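Local coordinates for PbSGBP-B lipoprotein (PDB 6D2Y), which probably binds polysaccharide at the cell surface, as a magnesium-containing lipoprotein of a polysaccharide utilization locus in Prevotella bryantii, at residues G221-F226 with D301-S306; H296-D301 with D420-N425. All blocks are in the same frame, centred on the assembly; numbering follows the deposited sequence.

Contact 1 (G221-F226 with D301-S306); sequences GMLFDF and DVADFS. With MG (magnesium ion), chain B.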
ATOM      1  N   GLY A 221      15.497   3.017   1.913  1.00 58.15           N
ATOM      2  CA  GLY A 221      15.403   2.278   3.160  1.00 54.20           C
ATOM      3  C   GLY A 221      15.768   0.825   3.014  1.00 51.64           C
ATOM      4  O   GLY A 221      15.270  -0.020   3.766  1.00 52.44           O
HETATM    5  N   MSE A 222      16.617   0.516   2.045  1.00 50.37           N
HETATM    6  CA  MSE A 222      17.044  -0.839   1.729  1.00 50.37           C
HETATM    7  C   MSE A 222      17.746  -1.560   2.906  1.00 55.96           C
HETATM    8  O   MSE A 222      18.737  -1.067   3.441  1.00 55.51           O
HETATM    9  CB  MSE A 222      17.953  -0.794   0.490  1.00 48.61           C
HETATM   10  CG  MSE A 222      18.178  -2.166  -0.051  1.00 61.85           C
HETATM   11 SE   MSE A 222      16.593  -2.765  -1.002  0.74 73.34          SE
HETATM   12  CE  MSE A 222      16.260  -4.239   0.151  1.00 33.63           C
ATOM     13  N   LEU A 223      17.215  -2.711   3.325  1.00 53.85           N
ATOM     14  CA  LEU A 223      17.801  -3.488   4.415  1.00 52.68           C
ATOM     15  C   LEU A 223      18.420  -4.800   3.953  1.00 51.97           C
ATOM     16  O   LEU A 223      19.562  -5.108   4.318  1.00 52.66           O
ATOM     17  CB  LEU A 223      16.758  -3.775   5.506  1.00 53.91           C
ATOM     18  CG  LEU A 223      15.956  -2.576   6.023  1.00 50.54           C
ATOM     19  CD1 LEU A 223      14.528  -2.979   6.336  1.00 51.67           C
ATOM     20  CD2 LEU A 223      16.626  -1.979   7.246  1.00 47.27           C
ATOM     21  N   PHE A 224      17.695  -5.593   3.162  1.00 47.94           N
ATOM     22  CA  PHE A 224      18.211  -6.857   2.633  1.00 45.56           C
ATOM     23  C   PHE A 224      17.809  -6.958   1.165  1.00 41.73           C
ATOM     24  O   PHE A 224      16.648  -7.240   0.860  1.00 44.57           O
ATOM     25  CB  PHE A 224      17.678  -8.062   3.401  1.00 43.29           C
ATOM     26  CG  PHE A 224      17.885  -7.997   4.885  1.00 44.80           C
ATOM     27  CD1 PHE A 224      16.954  -7.384   5.704  1.00 44.63           C
ATOM     28  CD2 PHE A 224      18.989  -8.594   5.466  1.00 49.64           C
ATOM     29  CE1 PHE A 224      17.135  -7.340   7.073  1.00 50.59           C
ATOM     30  CE2 PHE A 224      19.177  -8.556   6.833  1.00 47.90           C
ATOM     31  CZ  PHE A 224      18.249  -7.929   7.638  1.00 51.41           C
ATOM     32  N   ASP A 225      18.757  -6.730   0.262  1.00 38.08           N
ATOM     33  CA  ASP A 225      18.614  -7.174  -1.119  1.00 43.44           C
ATOM     34  C   ASP A 225      19.486  -8.387  -1.409  1.00 47.48           C
ATOM     35  O   ASP A 225      19.431  -8.930  -2.516  1.00 49.10           O
ATOM     36  CB  ASP A 225      18.932  -6.031  -2.096  1.00 41.10           C
ATOM     37  CG  ASP A 225      20.416  -5.727  -2.194  1.00 50.47           C
ATOM     38  OD1 ASP A 225      21.175  -6.081  -1.268  1.00 45.69           O
ATOM     39  OD2 ASP A 225      20.823  -5.106  -3.198  1.00 51.84           O
ATOM     40  N   PHE A 226      20.290  -8.807  -0.429  1.00 40.57           N
ATOM     41  CA  PHE A 226      21.111 -10.015  -0.468  1.00 39.09           C
ATOM     42  C   PHE A 226      22.173  -9.967  -1.556  1.00 36.75           C
ATOM     43  O   PHE A 226      22.726 -11.005  -1.930  1.00 42.27           O
ATOM     44  CB  PHE A 226      20.240 -11.267  -0.612  1.00 41.41           C
ATOM     45  CG  PHE A 226      19.181 -11.378   0.446  1.00 41.91           C
ATOM     46  CD1 PHE A 226      19.510 -11.786   1.726  1.00 40.79           C
ATOM     47  CD2 PHE A 226      17.864 -11.050   0.171  1.00 44.00           C
ATOM     48  CE1 PHE A 226      18.544 -11.878   2.709  1.00 36.44           C
ATOM     49  CE2 PHE A 226      16.893 -11.139   1.153  1.00 40.51           C
ATOM     50  CZ  PHE A 226      17.239 -11.550   2.425  1.00 45.05           C
ATOM     51  N   ASP A 301      20.467   1.372  12.012  1.00 63.16           N
ATOM     52  CA  ASP A 301      21.600   2.126  11.496  1.00 61.19           C
ATOM     53  C   ASP A 301      21.805   1.924  10.002  1.00 63.00           C
ATOM     54  O   ASP A 301      22.500   2.728   9.370  1.00 63.77           O
ATOM     55  CB  ASP A 301      22.883   1.735  12.238  1.00 63.29           C
ATOM     56  CG  ASP A 301      22.892   2.210  13.675  1.00 62.89           C
ATOM     57  OD1 ASP A 301      22.313   3.283  13.954  1.00 64.93           O
ATOM     58  OD2 ASP A 301      23.478   1.511  14.526  1.00 65.56           O
ATOM     59  N   VAL A 302      21.221   0.870   9.429  1.00 59.91           N
ATOM     60  CA  VAL A 302      21.336   0.631   7.995  1.00 57.76           C
ATOM     61  C   VAL A 302      20.317   1.463   7.225  1.00 56.37           C
ATOM     62  O   VAL A 302      20.622   2.002   6.155  1.00 60.79           O
ATOM     63  CB  VAL A 302      21.191  -0.873   7.701  1.00 53.57           C
ATOM     64  CG1 VAL A 302      21.121  -1.127   6.202  1.00 52.23           C
ATOM     65  CG2 VAL A 302      22.347  -1.641   8.322  1.00 44.00           C
ATOM     66  N   ALA A 303      19.103   1.587   7.756  1.00 51.89           N
ATOM     67  CA  ALA A 303      18.064   2.415   7.165  1.00 57.37           C
ATOM     68  C   ALA A 303      17.431   3.280   8.246  1.00 63.31           C
ATOM     69  O   ALA A 303      17.467   2.951   9.435  1.00 71.72           O
ATOM     70  CB  ALA A 303      16.988   1.568   6.469  1.00 58.93           C
ATOM     71  N   ASP A 304      16.846   4.397   7.818  1.00 57.53           N
ATOM     72  CA  ASP A 304      16.289   5.370   8.750  1.00 62.88           C
ATOM     73  C   ASP A 304      14.876   4.963   9.152  1.00 62.63           C
ATOM     74  O   ASP A 304      13.973   4.920   8.312  1.00 63.76           O
ATOM     75  CB  ASP A 304      16.289   6.764   8.131  1.00 68.49           C
ATOM     76  CG  ASP A 304      15.939   7.844   9.136  1.00 80.28           C
ATOM     77  OD1 ASP A 304      16.867   8.475   9.682  1.00 86.91           O
ATOM     78  OD2 ASP A 304      14.733   8.055   9.381  1.00 85.71           O
ATOM     79  N   PHE A 305      14.687   4.682  10.440  1.00 69.39           N
ATOM     80  CA  PHE A 305      13.392   4.293  10.979  1.00 68.21           C
ATOM     81  C   PHE A 305      12.715   5.416  11.756  1.00 69.28           C
ATOM     82  O   PHE A 305      11.698   5.171  12.413  1.00 73.14           O
ATOM     83  CB  PHE A 305      13.540   3.064  11.877  1.00 65.56           C
ATOM     84  CG  PHE A 305      13.685   1.770  11.127  1.00 58.32           C
ATOM     85  CD1 PHE A 305      14.930   1.334  10.702  1.00 56.34           C
ATOM     86  CD2 PHE A 305      12.578   0.983  10.855  1.00 49.49           C
ATOM     87  CE1 PHE A 305      15.066   0.142  10.017  1.00 56.36           C
ATOM     88  CE2 PHE A 305      12.708  -0.211  10.174  1.00 42.61           C
ATOM     89  CZ  PHE A 305      13.953  -0.632   9.753  1.00 49.19           C
ATOM     90  N   SER A 306      13.258   6.631  11.709  1.00 66.25           N
ATOM     91  CA  SER A 306      12.624   7.751  12.390  1.00 70.97           C
ATOM     92  C   SER A 306      11.236   7.997  11.811  1.00 74.10           C
ATOM     93  O   SER A 306      10.995   7.798  10.616  1.00 69.20           O
ATOM     94  CB  SER A 306      13.483   9.011  12.267  1.00 74.80           C
ATOM     95  OG  SER A 306      13.637   9.397  10.912  1.00 79.34           O
TER
HETATM   96 MG    MG B 501      18.316  -9.573  -4.557  1.00 26.21          MG
HETATM   97  O   HOH W   1      19.139   1.813   3.684  1.00 45.68           O
HETATM   98  O   HOH W   2      17.904  -7.643  -4.969  1.00 35.06           O
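Leu223 and Phe305 reach toward each other tip to tip: methyl CD2 of Leu223 lies 3.8 Å from CE1 of Phe305, at the edge of the ring and near its plane, so the leucine meets the rim and not a face. The same methyl also touches the smaller neighbour, with Leu223 CD2 3.6 Å from Ala303 CB, so that one branch bridges the alanine and the phenylalanine. The first torsion of Leu223 (chi1 -50°) puts CG anti to the carbonyl carbon and beside the backbone N; from there the second branch, CD1, comes no nearer to the ring than 4.2 Å, at Phe305 CZ, which leaves CD2 as the main touching group.

Around this apolar core the backbone of 221-226 offers carbonyls to aliphatic carbons. Ala303 CB sits 3.6 Å from Gly221 O, and CG1 of Val302, anti to the backbone N (chi1 172°), comes equally near to Met222 O. No direct hydrogen bond joins the segments; water 1 does so by donating to Met222 O at 2.9 Å and to Val302 O, giving that carbonyl of the selenomethionine a polar partner beside its methyl neighbour.

In the fold, strand 222-224 pairs antiparallel with strand 449-458, and Leu223 and Phe224 both face Ile454 in a classic beta bulge. Ala303 and Phe305 also touch Val456 of that strand, so the turn after the short helix 299-302 packs on both partners of the strand pair. Just past the end of strand 222-224, Asp225 O binds the magnesium ion at 2.4 Å, with water 2 at 2.0 Å and with Asp227, Ser255, Asn257 and Asp452 as further ligands.

Contact 2 (H296-D301 with D420-N425); sequences HPRLCD and DFSSLN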
ATOM      1  N   HIS A 296      27.654  -7.168  11.421  1.00 44.83           N
ATOM      2  CA  HIS A 296      26.208  -7.295  11.578  1.00 42.67           C
ATOM      3  C   HIS A 296      25.640  -6.079  12.299  1.00 42.73           C
ATOM      4  O   HIS A 296      25.297  -6.165  13.485  1.00 47.91           O
ATOM      5  CB  HIS A 296      25.845  -8.575  12.331  1.00 48.86           C
ATOM      6  CG  HIS A 296      26.331  -9.826  11.672  1.00 53.80           C
ATOM      7  ND1 HIS A 296      26.371 -11.042  12.321  1.00 56.27           N
ATOM      8  CD2 HIS A 296      26.793 -10.054  10.420  1.00 54.50           C
ATOM      9  CE1 HIS A 296      26.840 -11.963  11.499  1.00 57.26           C
ATOM     10  NE2 HIS A 296      27.103 -11.390  10.340  1.00 56.63           N
ATOM     11  N   PRO A 297      25.506  -4.943  11.621  1.00 41.89           N
ATOM     12  CA  PRO A 297      25.025  -3.734  12.296  1.00 43.88           C
ATOM     13  C   PRO A 297      23.548  -3.827  12.638  1.00 49.28           C
ATOM     14  O   PRO A 297      22.807  -4.671  12.125  1.00 47.28           O
ATOM     15  CB  PRO A 297      25.280  -2.632  11.266  1.00 45.73           C
ATOM     16  CG  PRO A 297      25.164  -3.339   9.951  1.00 43.38           C
ATOM     17  CD  PRO A 297      25.700  -4.731  10.175  1.00 41.99           C
ATOM     18  N   ARG A 298      23.124  -2.933  13.527  1.00 46.20           N
ATOM     19  CA  ARG A 298      21.707  -2.793  13.823  1.00 49.17           C
ATOM     20  C   ARG A 298      20.972  -2.296  12.584  1.00 48.52           C
ATOM     21  O   ARG A 298      21.471  -1.442  11.846  1.00 50.13           O
ATOM     22  CB  ARG A 298      21.502  -1.827  14.993  1.00 55.16           C
ATOM     23  CG  ARG A 298      21.846  -2.428  16.348  1.00 57.92           C
ATOM     24  CD  ARG A 298      22.324  -1.383  17.351  1.00 57.52           C
ATOM     25  NE  ARG A 298      21.319  -0.360  17.626  1.00 60.77           N
ATOM     26  CZ  ARG A 298      21.501   0.940  17.417  1.00 66.62           C
ATOM     27  NH1 ARG A 298      22.656   1.382  16.937  1.00 76.87           N
ATOM     28  NH2 ARG A 298      20.532   1.800  17.696  1.00 63.12           N
ATOM     29  N   LEU A 299      19.779  -2.843  12.348  1.00 47.77           N
ATOM     30  CA  LEU A 299      19.031  -2.466  11.154  1.00 51.60           C
ATOM     31  C   LEU A 299      18.622  -0.999  11.184  1.00 55.38           C
ATOM     32  O   LEU A 299      18.479  -0.375  10.127  1.00 58.95           O
ATOM     33  CB  LEU A 299      17.806  -3.365  10.999  1.00 44.82           C
ATOM     34  CG  LEU A 299      18.132  -4.831  10.716  1.00 43.05           C
ATOM     35  CD1 LEU A 299      16.861  -5.649  10.617  1.00 41.64           C
ATOM     36  CD2 LEU A 299      18.951  -4.955   9.440  1.00 49.82           C
ATOM     37  N   CYS A 300      18.444  -0.428  12.377  1.00 56.90           N
ATOM     38  CA  CYS A 300      18.093   0.984  12.480  1.00 58.71           C
ATOM     39  C   CYS A 300      19.246   1.900  12.090  1.00 63.43           C
ATOM     40  O   CYS A 300      19.025   3.095  11.869  1.00 67.96           O
ATOM     41  CB  CYS A 300      17.630   1.310  13.898  1.00 58.93           C
ATOM     42  SG  CYS A 300      18.800   0.828  15.185  1.00 65.32           S
ATOM     43  N   ASP A 301      20.467   1.372  12.012  1.00 63.16           N
ATOM     44  CA  ASP A 301      21.600   2.126  11.496  1.00 61.19           C
ATOM     45  C   ASP A 301      21.805   1.924  10.002  1.00 63.00           C
ATOM     46  O   ASP A 301      22.500   2.728   9.370  1.00 63.77           O
ATOM     47  CB  ASP A 301      22.883   1.735  12.238  1.00 63.29           C
ATOM     48  CG  ASP A 301      22.892   2.210  13.675  1.00 62.89           C
ATOM     49  OD1 ASP A 301      22.313   3.283  13.954  1.00 64.93           O
ATOM     50  OD2 ASP A 301      23.478   1.511  14.526  1.00 65.56           O
ATOM     51  N   ASP A 420      14.367  -0.100  18.509  1.00 71.95           N
ATOM     52  CA  ASP A 420      13.571  -1.320  18.447  1.00 71.27           C
ATOM     53  C   ASP A 420      13.582  -1.963  17.067  1.00 62.79           C
ATOM     54  O   ASP A 420      12.990  -3.035  16.899  1.00 57.00           O
ATOM     55  CB  ASP A 420      12.133  -1.022  18.879  1.00 78.51           C
ATOM     56  CG  ASP A 420      12.054  -0.429  20.277  1.00 88.49           C
ATOM     57  OD1 ASP A 420      12.670   0.632  20.508  1.00 94.97           O
ATOM     58  OD2 ASP A 420      11.383  -1.022  21.147  1.00 92.43           O
ATOM     59  N   PHE A 421      14.234  -1.346  16.082  1.00 63.45           N
ATOM     60  CA  PHE A 421      14.368  -1.934  14.754  1.00 60.64           C
ATOM     61  C   PHE A 421      15.811  -2.351  14.503  1.00 60.84           C
ATOM     62  O   PHE A 421      16.388  -2.007  13.467  1.00 62.92           O
ATOM     63  CB  PHE A 421      13.917  -0.947  13.675  1.00 58.66           C
ATOM     64  CG  PHE A 421      12.511  -0.451  13.846  1.00 63.69           C
ATOM     65  CD1 PHE A 421      11.431  -1.275  13.578  1.00 59.60           C
ATOM     66  CD2 PHE A 421      12.269   0.844  14.274  1.00 71.13           C
ATOM     67  CE1 PHE A 421      10.139  -0.815  13.735  1.00 62.56           C
ATOM     68  CE2 PHE A 421      10.980   1.307  14.433  1.00 71.01           C
ATOM     69  CZ  PHE A 421       9.914   0.478  14.163  1.00 66.55           C
ATOM     70  N   SER A 422      16.410  -3.074  15.448  1.00 61.05           N
ATOM     71  CA  SER A 422      17.801  -3.500  15.328  1.00 55.18           C
ATOM     72  C   SER A 422      17.941  -4.902  14.744  1.00 49.19           C
ATOM     73  O   SER A 422      18.853  -5.151  13.944  1.00 48.68           O
ATOM     74  CB  SER A 422      18.489  -3.443  16.692  1.00 51.21           C
ATOM     75  OG  SER A 422      18.185  -2.246  17.386  1.00 53.16           O
ATOM     76  N   SER A 423      17.064  -5.825  15.140  1.00 49.68           N
ATOM     77  CA  SER A 423      17.052  -7.182  14.617  1.00 49.56           C
ATOM     78  C   SER A 423      15.687  -7.485  14.014  1.00 48.76           C
ATOM     79  O   SER A 423      14.689  -6.825  14.317  1.00 47.40           O
ATOM     80  CB  SER A 423      17.389  -8.206  15.706  1.00 42.17           C
ATOM     81  OG  SER A 423      18.658  -7.945  16.274  1.00 52.40           O
ATOM     82  N   LEU A 424      15.652  -8.501  13.153  1.00 46.59           N
ATOM     83  CA  LEU A 424      14.436  -8.853  12.435  1.00 47.22           C
ATOM     84  C   LEU A 424      14.284 -10.364  12.372  1.00 50.25           C
ATOM     85  O   LEU A 424      15.228 -11.073  12.012  1.00 52.71           O
ATOM     86  CB  LEU A 424      14.443  -8.277  11.014  1.00 45.95           C
ATOM     87  CG  LEU A 424      13.214  -8.633  10.179  1.00 45.44           C
ATOM     88  CD1 LEU A 424      11.993  -7.889  10.694  1.00 43.91           C
ATOM     89  CD2 LEU A 424      13.454  -8.344   8.704  1.00 46.36           C
ATOM     90  N   ASN A 425      13.093 -10.845  12.719  1.00 49.95           N
ATOM     91  CA  ASN A 425      12.721 -12.244  12.570  1.00 43.98           C
ATOM     92  C   ASN A 425      11.520 -12.349  11.641  1.00 43.64           C
ATOM     93  O   ASN A 425      10.584 -11.549  11.730  1.00 43.97           O
ATOM     94  CB  ASN A 425      12.381 -12.881  13.921  1.00 45.82           C
ATOM     95  CG  ASN A 425      13.579 -13.524  14.581  1.00 54.53           C
ATOM     96  OD1 ASN A 425      14.721 -13.162  14.304  1.00 58.49           O
ATOM     97  ND2 ASN A 425      13.324 -14.485  15.461  1.00 55.68           N
TER
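A classic beta bulge, in which Ser422 and Ser423 both face Gly335, opens strand 423-428, and the start of the short helix 299-302 packs against it. The backbone link is Leu299 N to Ser422 O, 3.0 Å with a nearly straight N-H...O angle of 166°; the donor is tilted 25° from the carbonyl plane. Leu299 CG lies 3.3 Å from the same carbonyl oxygen, Ser422 O, and Leu299 CB is 3.2 Å from Phe421 O. Leu299 CD1 meets Leu424 CB at 3.6 Å, and the two leucine side chains cross at about a right angle.

Beside them, Arg298 lays its aliphatic part against Ser422, CG to CB 3.5 Å, while the hydroxyl of that serine is hydrogen-bonded to Asn419 O. The arginine chain bends at chi3 (61°), and its NH1 forms a salt bridge with Asp301 OD2 at 2.6 Å. Cys300 SG stands 3.0 Å above the guanidinium plane, offset toward the rim, so the sulfur covers part of one face. The Cys300 and Phe421 CB atoms approach to 4.4 Å.

All the residues that touch here are buried. In this beta-sandwich protein, a short, weakly bonded helical turn packs beside the bulged start of strand 423-428 of one antiparallel sheet, and Leu299 and Leu424 both touch Phe224 on strand 222-224 of another.

Contacts 1 and 2 lie with their centres 9 Å apart within the xyloglucan-binding family domain, and they share Asp301 and helix 299-302. Along the chain their segments alternate, in the order 221-226, 296-301, 301-306 and 420-425. The helix region lies against both sheets, the one holding strand 222-224 and the one holding strand 423-428. The contacts touch directly, with Phe305 CD2 3.3 Å from Phe421 CG in a stacked ring pair and Phe224 CZ 3.5 Å from Leu299 CD2. These contacts are consistent with a shared apolar core between the two sheets, close to the strand that leads into the magnesium site.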